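Local coordinates for acyl-CoA N-acyltransferases (NAT) superfamily protein (Arabidopsis thaliana, PDB 6TH0) that probably transfers the acetyl group of acetyl-CoA to the N-terminal methionine of transmembrane proteins and to lysine side chains, at residues 22-25 with 29-32; 44-49 with 120-125; 51-54 with 60-63; 73-78 with 83-88. All blocks are in the same frame, centred on the assembly; numbering follows the deposited sequence.

Contact 1. Residues 22-25 with 29-32; sequences IHRD and IRYE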
loop_
_atom_site.group_PDB
_atom_site.type_symbol
_atom_site.label_atom_id
_atom_site.label_comp_id
_atom_site.label_asym_id
_atom_site.label_seq_id
_atom_site.Cartn_x
_atom_site.Cartn_y
_atom_site.Cartn_z
ATOM N N ILE A 22 14.559 -1.860 4.159
ATOM C CA ILE A 22 13.986 -2.367 2.914
ATOM C C ILE A 22 13.355 -1.238 2.101
ATOM O O ILE A 22 13.440 -1.231 0.868
ATOM C CB ILE A 22 12.994 -3.509 3.197
ATOM C CG1 ILE A 22 12.710 -4.284 1.899
ATOM C CG2 ILE A 22 11.683 -2.960 3.796
ATOM C CD1 ILE A 22 12.023 -5.616 2.123
ATOM N N HIS A 23 12.676 -0.284 2.756
ATOM C CA HIS A 23 12.176 0.864 2.005
ATOM C C HIS A 23 13.309 1.601 1.292
ATOM O O HIS A 23 13.200 1.932 0.104
ATOM C CB HIS A 23 11.403 1.817 2.913
ATOM C CG HIS A 23 9.971 1.421 3.122
ATOM N ND1 HIS A 23 9.595 0.358 3.916
ATOM C CD2 HIS A 23 8.822 1.940 2.622
ATOM C CE1 HIS A 23 8.277 0.249 3.911
ATOM N NE2 HIS A 23 7.782 1.197 3.134
ATOM N N ARG A 24 14.398 1.874 2.007
ATOM C CA ARG A 24 15.530 2.550 1.394
ATOM C C ARG A 24 16.061 1.746 0.217
ATOM O O ARG A 24 16.458 2.311 -0.812
ATOM C CB ARG A 24 16.626 2.769 2.439
ATOM C CG ARG A 24 17.978 3.148 1.866
ATOM C CD ARG A 24 17.947 4.447 1.076
ATOM N NE ARG A 24 17.651 5.601 1.918
ATOM C CZ ARG A 24 17.852 6.863 1.553
ATOM N NH1 ARG A 24 18.358 7.140 0.361
ATOM N NH2 ARG A 24 17.548 7.848 2.384
ATOM N N ASP A 25 16.057 0.419 0.345
ATOM C CA ASP A 25 16.733 -0.392 -0.660
ATOM C C ASP A 25 15.873 -0.616 -1.903
ATOM O O ASP A 25 16.418 -0.699 -3.012
ATOM C CB ASP A 25 17.111 -1.751 -0.068
ATOM C CG ASP A 25 18.300 -1.694 0.870
ATOM O OD1 ASP A 25 18.997 -0.651 0.986
ATOM O OD2 ASP A 25 18.582 -2.743 1.489
ATOM N N ILE A 29 10.305 5.953 -3.432
ATOM C CA ILE A 29 9.925 7.188 -2.749
ATOM C C ILE A 29 10.550 7.205 -1.357
ATOM O O ILE A 29 10.319 6.299 -0.549
ATOM C CB ILE A 29 8.395 7.320 -2.685
ATOM C CG1 ILE A 29 7.804 7.097 -4.080
ATOM C CG2 ILE A 29 8.010 8.707 -2.169
ATOM C CD1 ILE A 29 8.330 8.045 -5.124
ATOM N N ARG A 30 11.336 8.244 -1.067
ATOM C CA ARG A 30 11.973 8.360 0.238
ATOM C C ARG A 30 11.013 8.896 1.286
ATOM O O ARG A 30 10.260 9.840 1.038
ATOM C CB ARG A 30 13.209 9.255 0.160
ATOM C CG ARG A 30 14.307 8.733 -0.748
ATOM C CD ARG A 30 14.941 7.469 -0.162
ATOM N NE ARG A 30 16.019 6.960 -1.011
ATOM C CZ ARG A 30 15.943 5.890 -1.796
ATOM N NH1 ARG A 30 14.838 5.157 -1.828
ATOM N NH2 ARG A 30 16.996 5.536 -2.528
ATOM N N TYR A 31 11.058 8.279 2.462
ATOM C CA TYR A 31 10.271 8.668 3.620
ATOM C C TYR A 31 11.176 8.992 4.799
ATOM O O TYR A 31 12.250 8.404 4.971
ATOM C CB TYR A 31 9.263 7.589 4.024
ATOM C CG TYR A 31 8.087 7.486 3.082
ATOM C CD1 TYR A 31 8.126 6.656 1.964
ATOM C CD2 TYR A 31 6.937 8.226 3.308
ATOM C CE1 TYR A 31 7.041 6.573 1.100
ATOM C CE2 TYR A 31 5.854 8.146 2.453
ATOM C CZ TYR A 31 5.911 7.318 1.354
ATOM O OH TYR A 31 4.827 7.244 0.505
ATOM N N GLU A 32 10.722 9.943 5.603
ATOM C CA GLU A 32 11.453 10.371 6.777
ATOM C C GLU A 32 11.314 9.329 7.881
ATOM O O GLU A 32 10.407 8.493 7.872
ATOM C CB GLU A 32 10.909 11.714 7.264
ATOM C CG GLU A 32 9.417 11.634 7.592
ATOM C CD GLU A 32 8.849 12.898 8.207
ATOM O OE1 GLU A 32 9.613 13.864 8.421
ATOM O OE2 GLU A 32 7.628 12.924 8.474
#

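Contact 2. Residues 44-49 with 120-125; sequences DIVSWA and VKYSSG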
loop_
_atom_site.group_PDB
_atom_site.type_symbol
_atom_site.label_atom_id
_atom_site.label_comp_id
_atom_site.label_asym_id
_atom_site.label_seq_id
_atom_site.Cartn_x
_atom_site.Cartn_y
_atom_site.Cartn_z
ATOM N N ASP A 44 -3.254 5.642 12.555
ATOM C CA ASP A 44 -3.816 6.013 11.261
ATOM C C ASP A 44 -3.113 5.356 10.085
ATOM O O ASP A 44 -3.565 5.545 8.951
ATOM C CB ASP A 44 -3.803 7.521 11.051
ATOM C CG ASP A 44 -2.400 8.095 11.067
ATOM O OD1 ASP A 44 -1.461 7.361 11.442
ATOM O OD2 ASP A 44 -2.236 9.283 10.720
ATOM N N ILE A 45 -2.128 4.494 10.325
ATOM C CA ILE A 45 -1.512 3.708 9.270
ATOM C C ILE A 45 -1.740 2.250 9.613
ATOM O O ILE A 45 -1.486 1.821 10.744
ATOM C CB ILE A 45 -0.001 3.985 9.128
ATOM C CG1 ILE A 45 0.238 5.387 8.565
ATOM C CG2 ILE A 45 0.697 2.880 8.261
ATOM C CD1 ILE A 45 1.699 5.658 8.258
ATOM N N VAL A 46 -2.282 1.510 8.656
ATOM C CA VAL A 46 -2.450 0.076 8.773
ATOM C C VAL A 46 -1.372 -0.553 7.916
ATOM O O VAL A 46 -0.952 0.005 6.890
ATOM C CB VAL A 46 -3.863 -0.413 8.389
ATOM C CG1 VAL A 46 -4.874 0.021 9.438
ATOM C CG2 VAL A 46 -4.263 0.112 7.016
ATOM N N SER A 47 -0.905 -1.716 8.338
ATOM C CA SER A 47 0.131 -2.313 7.514
ATOM C C SER A 47 0.255 -3.803 7.782
ATOM O O SER A 47 -0.215 -4.323 8.798
ATOM C CB SER A 47 1.468 -1.622 7.772
ATOM O OG SER A 47 1.802 -1.755 9.140
ATOM N N TRP A 48 0.881 -4.481 6.825
ATOM C CA TRP A 48 1.043 -5.923 6.860
ATOM C C TRP A 48 2.465 -6.279 6.460
ATOM O O TRP A 48 3.039 -5.666 5.556
ATOM C CB TRP A 48 0.046 -6.615 5.937
ATOM C CG TRP A 48 -1.346 -6.584 6.461
ATOM C CD1 TRP A 48 -1.960 -7.552 7.200
ATOM C CD2 TRP A 48 -2.311 -5.530 6.303
ATOM N NE1 TRP A 48 -3.242 -7.175 7.503
ATOM C CE2 TRP A 48 -3.485 -5.940 6.958
ATOM C CE3 TRP A 48 -2.296 -4.288 5.663
ATOM C CZ2 TRP A 48 -4.640 -5.148 7.004
ATOM C CZ3 TRP A 48 -3.440 -3.505 5.696
ATOM C CH2 TRP A 48 -4.598 -3.937 6.374
ATOM N N ALA A 49 3.020 -7.274 7.129
ATOM C CA ALA A 49 4.312 -7.829 6.781
ATOM C C ALA A 49 4.093 -9.225 6.223
ATOM O O ALA A 49 3.165 -9.930 6.624
ATOM C CB ALA A 49 5.242 -7.882 7.999
ATOM N N VAL A 120 -7.408 -4.812 0.674
ATOM C CA VAL A 120 -8.787 -4.804 0.187
ATOM C C VAL A 120 -9.705 -5.509 1.173
ATOM O O VAL A 120 -10.803 -5.028 1.480
ATOM C CB VAL A 120 -8.854 -5.457 -1.209
ATOM C CG1 VAL A 120 -10.308 -5.557 -1.687
ATOM C CG2 VAL A 120 -7.980 -4.704 -2.191
ATOM N N LYS A 121 -9.272 -6.659 1.688
ATOM C CA LYS A 121 -10.061 -7.372 2.687
ATOM C C LYS A 121 -10.247 -6.533 3.944
ATOM O O LYS A 121 -11.305 -6.580 4.582
ATOM C CB LYS A 121 -9.380 -8.706 2.991
ATOM C CG LYS A 121 -9.749 -9.805 1.996
ATOM C CD LYS A 121 -8.898 -11.071 2.116
ATOM C CE LYS A 121 -8.686 -11.562 3.531
ATOM N NZ LYS A 121 -7.428 -12.382 3.573
ATOM N N TYR A 122 -9.227 -5.759 4.316
ATOM C CA TYR A 122 -9.355 -4.857 5.454
ATOM C C TYR A 122 -10.389 -3.773 5.177
ATOM O O TYR A 122 -11.275 -3.523 6.001
ATOM C CB TYR A 122 -7.998 -4.234 5.799
ATOM C CG TYR A 122 -8.082 -3.256 6.955
ATOM C CD1 TYR A 122 -8.144 -3.714 8.265
ATOM C CD2 TYR A 122 -8.115 -1.881 6.740
ATOM C CE1 TYR A 122 -8.234 -2.836 9.333
ATOM C CE2 TYR A 122 -8.205 -0.991 7.813
ATOM C CZ TYR A 122 -8.261 -1.480 9.098
ATOM O OH TYR A 122 -8.342 -0.617 10.164
ATOM N N SER A 123 -10.293 -3.120 4.016
ATOM C CA SER A 123 -11.191 -2.014 3.697
ATOM C C SER A 123 -12.642 -2.467 3.622
ATOM O O SER A 123 -13.556 -1.685 3.911
ATOM C CB SER A 123 -10.785 -1.355 2.382
ATOM O OG SER A 123 -11.175 -2.153 1.276
ATOM N N SER A 124 -12.875 -3.717 3.230
ATOM C CA SER A 124 -14.242 -4.198 3.109
ATOM C C SER A 124 -14.883 -4.465 4.463
ATOM O O SER A 124 -16.095 -4.693 4.517
ATOM C CB SER A 124 -14.283 -5.453 2.229
ATOM O OG SER A 124 -13.552 -6.521 2.808
ATOM N N GLY A 125 -14.113 -4.423 5.554
ATOM C CA GLY A 125 -14.642 -4.690 6.879
ATOM C C GLY A 125 -15.025 -3.437 7.651
ATOM O O GLY A 125 -15.723 -3.512 8.670
#

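Contact 3. Residues 51-54 with 60-63; sequences VDRS and SEEL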
loop_
_atom_site.group_PDB
_atom_site.type_symbol
_atom_site.label_atom_id
_atom_site.label_comp_id
_atom_site.label_asym_id
_atom_site.label_seq_id
_atom_site.Cartn_x
_atom_site.Cartn_y
_atom_site.Cartn_z
ATOM N N VAL A 51 6.214 -12.759 5.949
ATOM C CA VAL A 51 7.372 -13.431 6.523
ATOM C C VAL A 51 7.427 -14.871 6.033
ATOM O O VAL A 51 6.403 -15.485 5.717
ATOM C CB VAL A 51 7.349 -13.393 8.071
ATOM C CG1 VAL A 51 7.274 -11.952 8.568
ATOM C CG2 VAL A 51 6.179 -14.218 8.614
ATOM N N ASP A 52 8.645 -15.394 5.928
ATOM C CA ASP A 52 8.897 -16.809 5.673
ATOM C C ASP A 52 9.540 -17.359 6.943
ATOM O O ASP A 52 10.759 -17.296 7.109
ATOM C CB ASP A 52 9.787 -17.000 4.450
ATOM C CG ASP A 52 10.096 -18.458 4.161
ATOM O OD1 ASP A 52 9.628 -19.353 4.896
ATOM O OD2 ASP A 52 10.831 -18.705 3.187
ATOM N N ARG A 53 8.721 -17.911 7.843
ATOM C CA ARG A 53 9.276 -18.417 9.093
ATOM C C ARG A 53 10.118 -19.661 8.875
ATOM O O ARG A 53 10.768 -20.134 9.816
ATOM C CB ARG A 53 8.166 -18.679 10.113
ATOM C CG ARG A 53 7.567 -17.392 10.672
ATOM C CD ARG A 53 6.692 -17.626 11.896
ATOM N NE ARG A 53 5.961 -16.413 12.251
ATOM C CZ ARG A 53 4.701 -16.174 11.898
ATOM N NH1 ARG A 53 4.032 -17.076 11.190
ATOM N NH2 ARG A 53 4.106 -15.041 12.253
ATOM N N SER A 54 10.111 -20.194 7.658
ATOM C CA SER A 54 10.946 -21.312 7.252
ATOM C C SER A 54 12.363 -20.886 6.883
ATOM O O SER A 54 13.165 -21.744 6.500
ATOM C CB SER A 54 10.298 -22.032 6.067
ATOM O OG SER A 54 11.254 -22.791 5.351
ATOM N N SER A 60 13.743 -16.091 10.522
ATOM C CA SER A 60 12.385 -16.547 10.253
ATOM C C SER A 60 11.354 -15.435 10.448
ATOM O O SER A 60 10.381 -15.348 9.691
ATOM C CB SER A 60 12.057 -17.741 11.150
ATOM O OG SER A 60 12.094 -17.374 12.518
ATOM N N GLU A 61 11.537 -14.579 11.454
ATOM C CA GLU A 61 10.562 -13.533 11.752
ATOM C C GLU A 61 10.831 -12.223 11.013
ATOM O O GLU A 61 10.017 -11.293 11.102
ATOM C CB GLU A 61 10.523 -13.269 13.262
ATOM C CG GLU A 61 9.587 -14.178 14.048
ATOM C CD GLU A 61 8.182 -14.217 13.481
ATOM O OE1 GLU A 61 7.686 -13.164 13.030
ATOM O OE2 GLU A 61 7.574 -15.307 13.482
ATOM N N GLU A 62 11.929 -12.140 10.266
ATOM C CA GLU A 62 12.261 -10.943 9.503
ATOM C C GLU A 62 11.360 -10.822 8.282
ATOM O O GLU A 62 11.198 -11.782 7.525
ATOM C CB GLU A 62 13.730 -10.986 9.077
ATOM C CG GLU A 62 14.238 -9.707 8.423
ATOM C CD GLU A 62 15.650 -9.846 7.874
ATOM O OE1 GLU A 62 15.890 -10.781 7.083
ATOM O OE2 GLU A 62 16.521 -9.030 8.247
ATOM N N LEU A 63 10.754 -9.654 8.089
ATOM C CA LEU A 63 9.820 -9.513 6.980
ATOM C C LEU A 63 10.555 -9.549 5.642
ATOM O O LEU A 63 11.689 -9.075 5.518
ATOM C CB LEU A 63 9.011 -8.216 7.108
ATOM C CG LEU A 63 9.716 -6.859 7.039
ATOM C CD1 LEU A 63 9.872 -6.405 5.608
ATOM C CD2 LEU A 63 8.934 -5.814 7.839
HETATM O O HOH W 1 10.712 -14.113 7.184
#

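Contact 4. Residues 73-78 with 83-88; sequences LAKESE and IRYDSS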
loop_
_atom_site.group_PDB
_atom_site.type_symbol
_atom_site.label_atom_id
_atom_site.label_comp_id
_atom_site.label_asym_id
_atom_site.label_seq_id
_atom_site.Cartn_x
_atom_site.Cartn_y
_atom_site.Cartn_z
ATOM N N LEU A 73 -10.435 10.421 5.023
ATOM C CA LEU A 73 -11.838 10.785 4.906
ATOM C C LEU A 73 -12.194 10.951 3.434
ATOM O O LEU A 73 -11.499 11.649 2.691
ATOM C CB LEU A 73 -12.132 12.070 5.678
ATOM C CG LEU A 73 -12.172 11.940 7.202
ATOM C CD1 LEU A 73 -12.295 13.302 7.850
ATOM C CD2 LEU A 73 -13.377 11.081 7.588
ATOM N N ALA A 74 -13.277 10.297 3.008
ATOM C CA ALA A 74 -13.598 10.270 1.583
ATOM C C ALA A 74 -13.664 11.675 0.988
ATOM O O ALA A 74 -13.150 11.915 -0.112
ATOM C CB ALA A 74 -14.913 9.527 1.347
ATOM N N LYS A 75 -14.309 12.613 1.689
ATOM C CA LYS A 75 -14.485 13.947 1.123
ATOM C C LYS A 75 -13.208 14.772 1.126
ATOM O O LYS A 75 -13.191 15.849 0.518
ATOM C CB LYS A 75 -15.604 14.703 1.837
ATOM C CG LYS A 75 -16.985 14.298 1.340
ATOM C CD LYS A 75 -17.925 15.492 1.202
ATOM C CE LYS A 75 -19.244 15.103 0.538
ATOM N NZ LYS A 75 -20.265 16.194 0.660
ATOM N N GLU A 76 -12.160 14.323 1.808
ATOM C CA GLU A 76 -10.869 14.992 1.784
ATOM C C GLU A 76 -9.897 14.341 0.811
ATOM O O GLU A 76 -8.731 14.757 0.737
ATOM C CB GLU A 76 -10.272 15.033 3.198
ATOM C CG GLU A 76 -11.183 15.720 4.207
ATOM C CD GLU A 76 -10.555 15.862 5.582
ATOM O OE1 GLU A 76 -10.957 16.789 6.321
ATOM O OE2 GLU A 76 -9.661 15.057 5.923
ATOM N N SER A 77 -10.332 13.291 0.111
ATOM C CA SER A 77 -9.460 12.582 -0.813
ATOM C C SER A 77 -9.534 13.229 -2.187
ATOM O O SER A 77 -10.510 13.902 -2.532
ATOM C CB SER A 77 -9.859 11.108 -0.921
ATOM O OG SER A 77 -11.078 10.993 -1.641
ATOM N N GLU A 78 -8.502 12.983 -2.994
ATOM C CA GLU A 78 -8.511 13.527 -4.343
ATOM C C GLU A 78 -9.485 12.820 -5.277
ATOM O O GLU A 78 -9.700 13.311 -6.389
ATOM C CB GLU A 78 -7.110 13.450 -4.940
ATOM C CG GLU A 78 -6.677 12.042 -5.252
ATOM C CD GLU A 78 -5.183 11.938 -5.497
ATOM O OE1 GLU A 78 -4.410 12.113 -4.529
ATOM O OE2 GLU A 78 -4.789 11.673 -6.656
ATOM N N ILE A 83 -16.991 9.677 -6.482
ATOM C CA ILE A 83 -17.859 8.942 -5.565
ATOM C C ILE A 83 -19.284 9.477 -5.607
ATOM O O ILE A 83 -19.501 10.695 -5.649
ATOM C CB ILE A 83 -17.300 9.021 -4.131
ATOM C CG1 ILE A 83 -15.956 8.304 -4.066
ATOM C CG2 ILE A 83 -18.289 8.469 -3.110
ATOM C CD1 ILE A 83 -15.233 8.401 -2.714
ATOM N N ARG A 84 -20.253 8.571 -5.652
ATOM C CA ARG A 84 -21.655 8.946 -5.515
ATOM C C ARG A 84 -21.948 8.906 -4.026
ATOM O O ARG A 84 -21.894 7.833 -3.417
ATOM C CB ARG A 84 -22.574 8.005 -6.292
ATOM C CG ARG A 84 -22.619 8.266 -7.797
ATOM C CD ARG A 84 -23.936 7.802 -8.408
ATOM N NE ARG A 84 -24.099 6.354 -8.349
ATOM C CZ ARG A 84 -24.750 5.711 -7.385
ATOM N NH1 ARG A 84 -25.297 6.388 -6.388
ATOM N NH2 ARG A 84 -24.848 4.390 -7.413
ATOM N N TYR A 85 -22.242 10.067 -3.445
ATOM C CA TYR A 85 -22.478 10.178 -2.016
ATOM C C TYR A 85 -23.947 9.974 -1.690
ATOM O O TYR A 85 -24.802 10.703 -2.191
ATOM C CB TYR A 85 -22.023 11.543 -1.499
ATOM C CG TYR A 85 -20.531 11.665 -1.420
ATOM C CD1 TYR A 85 -19.839 11.100 -0.366
ATOM C CD2 TYR A 85 -19.815 12.335 -2.402
ATOM C CE1 TYR A 85 -18.486 11.198 -0.289
ATOM C CE2 TYR A 85 -18.462 12.446 -2.328
ATOM C CZ TYR A 85 -17.802 11.871 -1.271
ATOM O OH TYR A 85 -16.452 11.971 -1.170
ATOM N N ASP A 86 -24.219 9.052 -0.782
ATOM C CA ASP A 86 -25.568 8.773 -0.327
ATOM C C ASP A 86 -25.732 9.512 0.990
ATOM O O ASP A 86 -25.004 9.244 1.945
ATOM C CB ASP A 86 -25.791 7.271 -0.166
ATOM C CG ASP A 86 -27.146 6.947 0.413
ATOM O OD1 ASP A 86 -27.979 7.869 0.540
ATOM O OD2 ASP A 86 -27.378 5.767 0.740
ATOM N N SER A 87 -26.703 10.418 1.050
ATOM C CA SER A 87 -26.842 11.245 2.243
ATOM C C SER A 87 -27.013 10.403 3.501
ATOM O O SER A 87 -26.516 10.782 4.566
ATOM C CB SER A 87 -28.016 12.204 2.072
ATOM O OG SER A 87 -28.272 12.927 3.263
ATOM N N SER A 88 -27.681 9.250 3.397
ATOM C CA SER A 88 -28.014 8.462 4.582
ATOM C C SER A 88 -26.817 7.733 5.192
ATOM O O SER A 88 -26.848 7.408 6.381
ATOM C CB SER A 88 -29.107 7.457 4.232
ATOM O OG SER A 88 -28.574 6.412 3.436
#

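Contact 1. Residues 22-25 with 29-32
Arg-30 lays its side chain across that of Arg-24, the two crossing at about a right angle. CD of Arg-30 lies 3.4 Å above the centre of the Arg-24 guanidinium group, while CD of Arg-24 sits over one face of the Arg-30 guanidinium, offset toward its rim. The two planar groups are inclined at 51° rather than stacked flat. Arg-24 NH1 and Arg-30 NE come within 2.7 Å, implausibly close for two donors, so the modelled placement of the two guanidinium groups is doubtful here. Arg-24 leaves the helix with CG anti to the backbone N, and its chain then bends twice, at chi2 (61°) and chi3 (66°), folding the guanidinium back above its neighbour.

On the helix side, Arg-30 NH1 approaches Arg-24 O at 3.4 Å, at an angle too poor for a hydrogen bond. One step further in, His-23 is buried against Phe-36 and Phe-66; its ring is fixed at both nitrogens, ND1 by Leu-19 O and NE2 by Thr-99 OG1.

The contact lies where helix 16-26 of the GNAT domain turns into the loop before helix 33-41, the His-23 side chain about 9 Å from the bound acetyl-CoA (nearest atoms). Long, flexible arginines suit this exposed surface. Their like charges should disfavour close approach, but the carbonyl-rich helix end probably offsets part of that cost for Arg-30.

Contact 2. Residues 44-49 with 120-125
Trp-48 turns the edge of its six-membered ring toward the face of Tyr-122, forming an offset edge-to-face pair with centroids 5.5 Å apart and planes at 67°. Tyr-122 CG lies in the indole plane, off that edge. The contact belongs to the helix-on-sheet packing of the GNAT fold: strand 45-52 meets the last turns of helix 111-123, the helix that follows the acetyl-CoA-binding residues Lys-108, Arg-109 and Gly-110.

The corner of the indole does the touching. Its CH2 comes to 3.5 Å from Tyr-122 CB, and CZ2 lies just beyond. At the other end of the phenol, Val-46 CG1 approaches Tyr-122 OH at 3.6 Å and packs against CZ as well, so the two strand residues share the length of one tyrosine. Tyr-122 can serve both because its CG is anti to the backbone N (chi1 178°), which swings the ring out from the helix and along the strand. The broad indole bridges the gap from the sheet, the compact, branched valine meets the hydroxyl end of the phenol obliquely, and tyrosine, apolar along its ring with a polar end, suits this partly exposed place.

Val-46 and Trp-48 project to this side of the sheet, whereas Ile-45 and Ser-47 meet helix 33-41. Past Tyr-122 two serines bond back to carbonyls one turn earlier: Val-120 O accepts both Ser-123 OG, at 2.9 Å, and Ser-124 N, the two donors arriving from the same face of the carbonyl plane.

Contact 3. Residues 51-54 with 60-63
A single water joins Asp-52 to the returning chain. It accepts from Asp-52 N at 2.7 Å and donates to Ser-60 O at 2.8 Å. Glu-62 O is also within its reach, but at a separation too short to be trusted, and there are more acceptors around the water than it has protons. The water thus links the two backbones of the β-hairpin that leads from strand 45-52 to strand 63-73.

Nearer the turn the chains meet directly. Ser-60 O receives a CA-H...O contact from Arg-53, 3.3 Å from Arg-53 CA, and Arg-53 O lies tightly, 3.0 Å, against Ser-60 CB. Over the outer surface, Arg-53 NE makes a salt bridge with Glu-61 OE2, which lies at the guanidinium edge near its plane; the modelled length of 2.3 Å is doubtfully short. The arginine chain runs extended from CG to NE, while the CB of Glu-61 points away from residues 51-54, and a bend at chi2 (-52°) brings its carboxylate back. Val-51 CG2 covers one face of the guanidinium, and Val-51 CG1 packs against Leu-63 CA at 3.9 Å.

Asp-52 starts the turn. Its OD1 accepts from Ser-54 N at 2.9 Å, forming an Asx turn, and its OD2 bonds to Tyr-106 OH. Around the hairpin, Val-51 and Arg-53 touch Cys-7 of strand 6-10, Arg-9 of that strand donates to Glu-61 O, and Arg-18 of helix 16-26 bonds to Leu-63 O.

Contact 4. Residues 73-78 with 83-88
The long connection between strands 63-73 and 93-102 of the GNAT sheet folds back on itself here, its opening 3-10 turn, residues 74-76, packing against an irregular segment that contains Tyr-85. The tyrosine ring is sandwiched. Lys-75 CE sits over the centre of one face, 3.8 Å from the ring centroid in a CH-pi contact, and Ile-83 CG2, from the tyrosine's own segment, lies over the centre of the opposite face. Lys-75 NZ is further out, 5.0 Å from the centroid and 10° off the ring normal, making a cation-pi interaction. Lysine suits this exposed position because its methylenes can lie on the ring while the ammonium group remains above it; a bend at chi2 (-140°) helps carry the chain across.

Near the ring plane, Ala-74 CB stands at the edge, 3.8 Å from Tyr-85 OH, and also meets Ile-83 CD1. A small methyl suits the buried Ala-74, which sits between the isoleucine and the tyrosine. The phenol oxygen finds its hydrogen-bonding partner in Ser-80 OG, within the intervening turn, and Arg-130 of strand 129-137 touches Ala-74, Ile-83 and Tyr-85.

Each segment is braced internally by serine. Ala-74 O accepts Ser-77 OG at 2.7 Å as well as Ser-77 N. Asp-86 forms an Asx turn: its OD1 accepts from Ser-88 N (3.2 Å, N-H...O angle 163°), met from above the carboxylate plane, while its OD2 pairs with Ser-88 OG at 3.0 Å.

In the fold
From the N terminus, contact 1 comes first, closing the short turn between helix 16-26 and helix 33-41. Contact 2 then opens on strand 45-52 and does not close until the end of helix 111-123, spanning about seventy residues. Contacts 3 and 4 both fall within that span, one after the other: contact 3 closes the hairpin into strand 63-73, and contact 4 folds the connection into strand 93-102. No two loops cross. Contact 3 shares strand 45-52 with contact 2, where Ala-49 packs on Leu-63, and Leu-63 also touches Ile-22 of contact 1. Contacts 3 and 4 lie farthest apart, their centres about 39 Å from each other.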